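Local coordinates for protein putative sarcosine dimethylglycine methyltransferase (Galdieria sulphuraria, PDB 2O57) that probably transfers methyl groups from S-adenosylmethionine to sarcosine and dimethylglycine, at residues A84-R98 with S107-N121. Sequence-based numbering, arbitrary orientation.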
loop_
_atom_site.group_PDB
_atom_site.type_symbol
_atom_site.label_atom_id
_atom_site.label_comp_id
_atom_site.label_asym_id
_atom_site.label_seq_id
_atom_site.Cartn_x
_atom_site.Cartn_y
_atom_site.Cartn_z
ATOM N N ALA A 84 8.012 -23.422 -4.746
ATOM C CA ALA A 84 6.644 -22.971 -5.021
ATOM C C ALA A 84 6.575 -22.578 -6.489
ATOM O O ALA A 84 7.553 -22.112 -7.071
ATOM C CB ALA A 84 6.238 -21.760 -4.116
ATOM N N LYS A 85 5.416 -22.749 -7.085
ATOM C CA LYS A 85 5.263 -22.493 -8.509
ATOM C C LYS A 85 4.401 -21.262 -8.739
ATOM O O LYS A 85 3.252 -21.187 -8.279
ATOM C CB LYS A 85 4.614 -23.717 -9.186
ATOM C CG LYS A 85 4.775 -23.724 -10.678
ATOM C CD LYS A 85 5.859 -24.678 -11.094
ATOM C CE LYS A 85 5.951 -24.720 -12.621
ATOM N NZ LYS A 85 4.698 -25.306 -13.237
ATOM N N GLY A 86 4.978 -20.298 -9.445
ATOM C CA GLY A 86 4.259 -19.087 -9.762
ATOM C C GLY A 86 4.130 -18.884 -11.237
ATOM O O GLY A 86 4.884 -19.485 -12.039
ATOM N N LEU A 87 3.157 -18.045 -11.572
ATOM C CA LEU A 87 2.819 -17.658 -12.917
ATOM C C LEU A 87 2.998 -16.152 -13.051
ATOM O O LEU A 87 2.419 -15.356 -12.256
ATOM C CB LEU A 87 1.367 -18.068 -13.198
ATOM C CG LEU A 87 0.779 -17.582 -14.517
ATOM C CD1 LEU A 87 1.580 -18.157 -15.743
ATOM C CD2 LEU A 87 -0.724 -17.831 -14.602
ATOM N N ASP A 88 3.815 -15.730 -14.026
ATOM C CA ASP A 88 4.006 -14.288 -14.234
ATOM C C ASP A 88 3.194 -13.877 -15.454
ATOM O O ASP A 88 3.538 -14.242 -16.584
ATOM C CB ASP A 88 5.482 -13.898 -14.395
ATOM C CG ASP A 88 5.692 -12.373 -14.537
ATOM O OD1 ASP A 88 4.732 -11.600 -14.814
ATOM O OD2 ASP A 88 6.846 -11.958 -14.380
ATOM N N LEU A 89 2.112 -13.125 -15.208
ATOM C CA LEU A 89 1.215 -12.674 -16.260
ATOM C C LEU A 89 1.709 -11.336 -16.813
ATOM O O LEU A 89 1.684 -10.309 -16.126
ATOM C CB LEU A 89 -0.228 -12.586 -15.726
ATOM C CG LEU A 89 -0.971 -13.888 -15.425
ATOM C CD1 LEU A 89 -2.346 -13.583 -14.873
ATOM C CD2 LEU A 89 -1.155 -14.734 -16.716
ATOM N N GLY A 90 2.200 -11.354 -18.036
ATOM C CA GLY A 90 2.724 -10.145 -18.674
ATOM C C GLY A 90 4.195 -10.012 -18.339
ATOM O O GLY A 90 4.670 -8.939 -18.000
ATOM N N ALA A 91 4.928 -11.116 -18.454
ATOM C CA ALA A 91 6.286 -11.185 -17.932
ATOM C C ALA A 91 7.375 -10.316 -18.630
ATOM O O ALA A 91 8.472 -10.170 -18.111
ATOM C CB ALA A 91 6.704 -12.657 -17.894
ATOM N N GLY A 92 7.089 -9.803 -19.826
ATOM C CA GLY A 92 8.031 -8.962 -20.582
ATOM C C GLY A 92 9.272 -9.766 -20.888
ATOM O O GLY A 92 9.179 -10.884 -21.393
ATOM N N TYR A 93 10.430 -9.213 -20.561
ATOM C CA TYR A 93 11.701 -9.876 -20.779
ATOM C C TYR A 93 12.093 -10.840 -19.684
ATOM O O TYR A 93 13.155 -11.473 -19.777
ATOM C CB TYR A 93 12.838 -8.873 -21.015
ATOM C CG TYR A 93 12.625 -8.032 -22.257
ATOM C CD1 TYR A 93 12.807 -8.587 -23.529
ATOM C CD2 TYR A 93 12.213 -6.691 -22.163
ATOM C CE1 TYR A 93 12.590 -7.829 -24.688
ATOM C CE2 TYR A 93 11.985 -5.911 -23.329
ATOM C CZ TYR A 93 12.198 -6.494 -24.585
ATOM O OH TYR A 93 12.008 -5.793 -25.752
ATOM N N GLY A 94 11.250 -10.950 -18.657
ATOM C CA GLY A 94 11.424 -11.970 -17.637
ATOM C C GLY A 94 12.196 -11.477 -16.430
ATOM O O GLY A 94 12.638 -12.269 -15.618
ATOM N N GLY A 95 12.346 -10.161 -16.311
ATOM C CA GLY A 95 13.141 -9.581 -15.244
ATOM C C GLY A 95 12.654 -9.971 -13.851
ATOM O O GLY A 95 13.474 -10.349 -12.995
ATOM N N ALA A 96 11.338 -9.841 -13.620
ATOM C CA ALA A 96 10.726 -10.196 -12.331
ATOM C C ALA A 96 10.909 -11.662 -12.058
ATOM O O ALA A 96 11.122 -12.033 -10.918
ATOM C CB ALA A 96 9.257 -9.888 -12.332
ATOM N N ALA A 97 10.749 -12.502 -13.088
ATOM C CA ALA A 97 10.855 -13.937 -12.910
ATOM C C ALA A 97 12.270 -14.294 -12.439
ATOM O O ALA A 97 12.432 -15.053 -11.482
ATOM C CB ALA A 97 10.513 -14.688 -14.187
ATOM N N ARG A 98 13.281 -13.729 -13.101
ATOM C CA ARG A 98 14.655 -13.937 -12.666
ATOM C C ARG A 98 14.907 -13.406 -11.254
ATOM O O ARG A 98 15.539 -14.098 -10.456
ATOM C CB ARG A 98 15.681 -13.368 -13.660
ATOM C CG ARG A 98 15.761 -14.271 -14.936
ATOM C CD ARG A 98 16.747 -13.733 -15.972
ATOM N NE ARG A 98 16.352 -12.411 -16.502
ATOM C CZ ARG A 98 15.507 -12.196 -17.513
ATOM N NH1 ARG A 98 14.915 -13.228 -18.121
ATOM N NH2 ARG A 98 15.265 -10.923 -17.917
ATOM N N SER A 107 9.907 -21.537 -8.717
ATOM C CA SER A 107 9.863 -21.717 -10.162
ATOM C C SER A 107 8.789 -20.802 -10.755
ATOM O O SER A 107 7.720 -20.624 -10.159
ATOM C CB SER A 107 9.528 -23.174 -10.473
ATOM O OG SER A 107 10.574 -24.032 -9.992
ATOM N N ILE A 108 9.064 -20.228 -11.918
ATOM C CA ILE A 108 8.147 -19.274 -12.544
ATOM C C ILE A 108 7.837 -19.683 -13.978
ATOM O O ILE A 108 8.760 -19.891 -14.776
ATOM C CB ILE A 108 8.743 -17.833 -12.591
ATOM C CG1 ILE A 108 9.116 -17.310 -11.179
ATOM C CG2 ILE A 108 7.785 -16.857 -13.300
ATOM C CD1 ILE A 108 7.935 -16.892 -10.355
ATOM N N ASP A 109 6.544 -19.740 -14.318
ATOM C CA ASP A 109 6.142 -19.812 -15.722
ATOM C C ASP A 109 5.755 -18.396 -16.147
ATOM O O ASP A 109 4.902 -17.773 -15.510
ATOM C CB ASP A 109 4.945 -20.727 -15.919
ATOM C CG ASP A 109 5.264 -22.188 -15.633
ATOM O OD1 ASP A 109 6.434 -22.597 -15.700
ATOM O OD2 ASP A 109 4.329 -22.935 -15.376
ATOM N N CYS A 110 6.345 -17.921 -17.248
ATOM C CA CYS A 110 6.031 -16.599 -17.774
ATOM C C CYS A 110 5.002 -16.768 -18.880
ATOM O O CYS A 110 5.147 -17.668 -19.736
ATOM C CB CYS A 110 7.308 -15.924 -18.322
ATOM S SG CYS A 110 8.564 -15.581 -17.129
ATOM N N LEU A 111 3.955 -15.944 -18.860
ATOM C CA LEU A 111 2.992 -15.903 -19.956
ATOM C C LEU A 111 3.038 -14.526 -20.558
ATOM O O LEU A 111 2.874 -13.528 -19.847
ATOM C CB LEU A 111 1.568 -16.249 -19.508
ATOM C CG LEU A 111 0.546 -16.403 -20.643
ATOM C CD1 LEU A 111 0.873 -17.620 -21.491
ATOM C CD2 LEU A 111 -0.852 -16.562 -20.014
ATOM N N ASN A 112 3.278 -14.451 -21.860
ATOM C CA ASN A 112 3.469 -13.153 -22.471
ATOM C C ASN A 112 3.026 -13.227 -23.934
ATOM O O ASN A 112 3.255 -14.255 -24.592
ATOM C CB ASN A 112 4.952 -12.786 -22.363
ATOM C CG ASN A 112 5.230 -11.316 -22.556
ATOM O OD1 ASN A 112 4.701 -10.466 -21.829
ATOM N ND2 ASN A 112 6.148 -11.002 -23.469
ATOM N N ILE A 113 2.430 -12.140 -24.417
ATOM C CA ILE A 113 1.861 -12.091 -25.760
ATOM C C ILE A 113 2.879 -11.704 -26.832
ATOM O O ILE A 113 2.613 -11.893 -27.996
ATOM C CB ILE A 113 0.588 -11.156 -25.833
ATOM C CG1 ILE A 113 -0.306 -11.489 -27.033
ATOM C CG2 ILE A 113 0.960 -9.656 -25.812
ATOM C CD1 ILE A 113 -1.056 -12.855 -26.953
ATOM N N ALA A 114 4.027 -11.158 -26.443
ATOM C CA ALA A 114 4.974 -10.626 -27.418
ATOM C C ALA A 114 6.064 -11.653 -27.697
ATOM O O ALA A 114 6.917 -11.907 -26.848
ATOM C CB ALA A 114 5.546 -9.299 -26.920
ATOM N N PRO A 115 6.020 -12.289 -28.887
ATOM C CA PRO A 115 6.957 -13.388 -29.129
ATOM C C PRO A 115 8.450 -13.005 -29.168
ATOM O O PRO A 115 9.270 -13.830 -28.823
ATOM C CB PRO A 115 6.480 -13.994 -30.471
ATOM C CG PRO A 115 5.602 -13.022 -31.089
ATOM C CD PRO A 115 5.083 -12.085 -30.018
ATOM N N VAL A 116 8.802 -11.774 -29.525
ATOM C CA VAL A 116 10.231 -11.375 -29.549
ATOM C C VAL A 116 10.698 -11.214 -28.094
ATOM O O VAL A 116 11.793 -11.660 -27.750
ATOM C CB VAL A 116 10.469 -10.072 -30.365
ATOM C CG1 VAL A 116 11.866 -9.510 -30.123
ATOM C CG2 VAL A 116 10.173 -10.306 -31.908
ATOM N N GLN A 117 9.850 -10.621 -27.244
ATOM C CA GLN A 117 10.122 -10.599 -25.804
ATOM C C GLN A 117 10.308 -12.006 -25.226
ATOM O O GLN A 117 11.208 -12.223 -24.443
ATOM C CB GLN A 117 9.016 -9.871 -24.994
ATOM C CG GLN A 117 8.945 -8.318 -25.221
ATOM C CD GLN A 117 7.939 -7.654 -24.279
ATOM O OE1 GLN A 117 7.051 -8.309 -23.736
ATOM N NE2 GLN A 117 8.085 -6.357 -24.080
ATOM N N ASN A 118 9.424 -12.934 -25.577
ATOM C CA ASN A 118 9.544 -14.313 -25.102
ATOM C C ASN A 118 10.839 -14.968 -25.529
ATOM O O ASN A 118 11.479 -15.682 -24.743
ATOM C CB ASN A 118 8.381 -15.152 -25.617
ATOM C CG ASN A 118 7.062 -14.725 -25.016
ATOM O OD1 ASN A 118 7.035 -14.020 -23.988
ATOM N ND2 ASN A 118 5.949 -15.117 -25.663
ATOM N N LYS A 119 11.228 -14.745 -26.777
ATOM C CA LYS A 119 12.482 -15.331 -27.238
ATOM C C LYS A 119 13.684 -14.759 -26.472
ATOM O O LYS A 119 14.580 -15.521 -26.049
ATOM C CB LYS A 119 12.642 -15.184 -28.746
ATOM C CG LYS A 119 11.598 -15.974 -29.552
ATOM C CD LYS A 119 11.696 -17.517 -29.321
ATOM C CE LYS A 119 11.221 -18.325 -30.533
ATOM N NZ LYS A 119 9.727 -18.358 -30.800
ATOM N N ARG A 120 13.702 -13.437 -26.263
ATOM C CA ARG A 120 14.795 -12.808 -25.479
ATOM C C ARG A 120 14.824 -13.280 -24.055
ATOM O O ARG A 120 15.898 -13.494 -23.514
ATOM C CB ARG A 120 14.729 -11.271 -25.494
ATOM C CG ARG A 120 15.114 -10.720 -26.783
ATOM C CD ARG A 120 15.386 -9.257 -26.734
ATOM N NE ARG A 120 15.270 -8.786 -28.095
ATOM C CZ ARG A 120 14.815 -7.595 -28.459
ATOM N NH1 ARG A 120 14.418 -6.714 -27.551
ATOM N NH2 ARG A 120 14.740 -7.305 -29.752
ATOM N N ASN A 121 13.636 -13.356 -23.425
ATOM C CA ASN A 121 13.441 -13.938 -22.093
ATOM C C ASN A 121 14.133 -15.328 -21.964
ATOM O O ASN A 121 14.982 -15.529 -21.089
ATOM C CB ASN A 121 11.927 -14.020 -21.789
ATOM C CG ASN A 121 11.632 -14.316 -20.320
ATOM O OD1 ASN A 121 12.558 -14.608 -19.536
ATOM N ND2 ASN A 121 10.331 -14.298 -19.942
HETATM O O HOH W 1 6.345 -25.369 -15.778
HETATM O O HOH W 2 8.191 -13.425 -21.550
#
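N112 reaches from the end of strand 107-112 into the glycine-rich loop that follows strand 85-89. Its CG lies anti to the backbone N (chi1 -162°), which carries OD1 to G92 N at 3.2 Å; the N-H comes from above the amide's carbonyl plane, not along a lone pair. ND2 faces the helix that follows, giving one hydrogen to Q117 OE1, in plane and on a lone pair at 2.9 Å, and another to N118 OD1, so the amide's rotation is fixed from several sides. With an alanine in its place, G92 N and Q117 OE1 would probably lose their partner, and the loop would be less firmly tied to helix 115-128.

Farther along the loop, Q117 CG sits over one face of the Y93 ring, a CH-pi contact 4.0 Å from the centroid, while R120 runs alongside with its guanidinium nearly parallel to the ring plane. Y93 O is gripped end-on by NH1 and NH2 of R98; NH1 also makes a weak bond to N121 OD1, and N125 gives it a further acceptor. N121 ND2 in turn points at C110 SG, 3.6 Å off, and a water joins this ND2 to G92 O and N118 OD1.

Where helix 95-104 begins, A97 CB packs against I108 CG2 and C110 SG, 3.6 Å from each, and A91 CB presses tightly on C110 CB at 3.3 Å. The parallel strands pair from A84 to G90, and at their far end K85 NZ forms a salt bridge with D109 OD2 (3.2 Å), met on the syn side but 32° out of the carboxylate plane; T135 and Y151 also hold this aspartate.

In this beta-alpha-beta unit of a Rossmann-like methyltransferase, small residues (A91, A97, C110) allow close packing beside the strand, while amides and the long side chains round Y93 tie the glycine loop to helix 115-128, consistent with a cofactor-binding turn.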